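Local coordinates for protein FimX (Pseudomonas aeruginosa PAO1, PDB 3HV8) that belongs to the EAL-domain family and holds the ligand C2E in a pocket of that domain, at residues S177-P180 with F181-L184. Sequence-based numbering, arbitrary orientation. Where two conformers were deposited one is given.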
loop_
_atom_site.group_PDB
_atom_site.type_symbol
_atom_site.label_atom_id
_atom_site.label_comp_id
_atom_site.label_asym_id
_atom_site.label_seq_id
_atom_site.Cartn_x
_atom_site.Cartn_y
_atom_site.Cartn_z
ATOM N N SER A 177 -1.098 -0.167 17.240
ATOM C CA SER A 177 -1.991 -0.926 18.111
ATOM C C SER A 177 -1.239 -1.383 19.373
ATOM O O SER A 177 -0.018 -1.221 19.472
ATOM C CB SER A 177 -2.583 -2.117 17.374
ATOM O OG SER A 177 -1.558 -2.962 16.893
ATOM N N LEU A 178 -1.969 -1.934 20.340
ATOM C CA LEU A 178 -1.372 -2.306 21.625
ATOM C C LEU A 178 -0.288 -3.369 21.465
ATOM O O LEU A 178 0.793 -3.257 22.056
ATOM C CB LEU A 178 -2.450 -2.813 22.588
ATOM C CG LEU A 178 -2.216 -2.671 24.097
ATOM C CD1 LEU A 178 -2.764 -3.890 24.821
ATOM C CD2 LEU A 178 -0.753 -2.442 24.447
ATOM N N ASN A 179 -0.584 -4.396 20.672
ATOM C CA ASN A 179 0.348 -5.508 20.462
ATOM C C ASN A 179 0.456 -5.809 18.980
ATOM O O ASN A 179 -0.105 -6.806 18.505
ATOM C CB ASN A 179 -0.145 -6.757 21.192
ATOM C CG ASN A 179 -0.172 -6.575 22.690
ATOM O OD1 ASN A 179 0.868 -6.373 23.324
ATOM N ND2 ASN A 179 -1.363 -6.641 23.269
ATOM N N PRO A 180 1.170 -4.942 18.246
ATOM C CA PRO A 180 1.102 -4.976 16.779
ATOM C C PRO A 180 1.624 -6.284 16.190
ATOM O O PRO A 180 1.208 -6.670 15.091
ATOM C CB PRO A 180 1.985 -3.802 16.335
ATOM C CG PRO A 180 2.440 -3.106 17.554
ATOM C CD PRO A 180 2.057 -3.889 18.764
ATOM N N PHE A 181 2.526 -6.966 16.893
ATOM C CA PHE A 181 3.089 -8.189 16.335
ATOM C C PHE A 181 2.142 -9.399 16.374
ATOM O O PHE A 181 2.340 -10.364 15.634
ATOM C CB PHE A 181 4.460 -8.490 16.967
ATOM C CG PHE A 181 5.528 -7.549 16.510
ATOM C CD1 PHE A 181 6.306 -7.853 15.403
ATOM C CD2 PHE A 181 5.716 -6.335 17.143
ATOM C CE1 PHE A 181 7.278 -6.970 14.952
ATOM C CE2 PHE A 181 6.688 -5.436 16.693
ATOM C CZ PHE A 181 7.473 -5.767 15.593
ATOM N N ASN A 182 1.108 -9.327 17.204
ATOM C CA ASN A 182 0.165 -10.437 17.324
ATOM C C ASN A 182 -0.534 -10.709 15.998
ATOM O O ASN A 182 -0.751 -11.852 15.604
ATOM C CB ASN A 182 -0.891 -10.160 18.393
ATOM C CG ASN A 182 -0.358 -10.297 19.804
ATOM O OD1 ASN A 182 -1.065 -10.012 20.772
ATOM N ND2 ASN A 182 0.884 -10.736 19.932
ATOM N N ALA A 183 -0.900 -9.644 15.305
ATOM C CA ALA A 183 -1.610 -9.799 14.046
ATOM C C ALA A 183 -0.827 -10.646 13.048
ATOM O O ALA A 183 -1.421 -11.408 12.283
ATOM C CB ALA A 183 -1.915 -8.430 13.456
ATOM N N LEU A 184 0.496 -10.527 13.075
ATOM C CA LEU A 184 1.363 -11.230 12.131
ATOM C C LEU A 184 1.367 -12.754 12.327
ATOM O O LEU A 184 1.774 -13.498 11.436
ATOM C CB LEU A 184 2.786 -10.661 12.192
ATOM C CG LEU A 184 2.830 -9.133 12.086
ATOM C CD1 LEU A 184 4.267 -8.653 12.005
ATOM C CD2 LEU A 184 2.024 -8.643 10.888
HETATM O O HOH W 1 -2.164 -7.188 16.715
#
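A type I beta-turn in the loop between strands 168-174 and 191-194 of the EAL domain carries this contact, with Asn179 and Asn182 at its two ends and Pro180 and Phe181 between them; the helical backbone angles run on through 181-184. The carbonyl of Asn179 closes the turn: Asn182 N donates to Asn179 O at 3.1 Å with an N-H...O angle of 156°. A water 2.8 Å from Asn179 O donates to it and accepts a weak bond from Ala183 N (3.1 Å), which is itself 4.4 Å from Asn179 O, too far to bond directly. The water thus bridges Asn179 O to the next amide along. The two asparagine side chains run side by side in the same direction. The ring of Pro180 fixes phi at the second position of the turn. With chi1 at -72°, CG of Phe181 stands anti to its own carbonyl carbon, and the ring leaves the turn toward the protein. There it meets Phe174 of strand 168-174 edge-to-face and rests on Leu214, Glu217 and Leu218 of helix 205-220, so Phe181 ties the surface loop to both strand and helix, and Pro180 and Leu184 add contacts to Phe174.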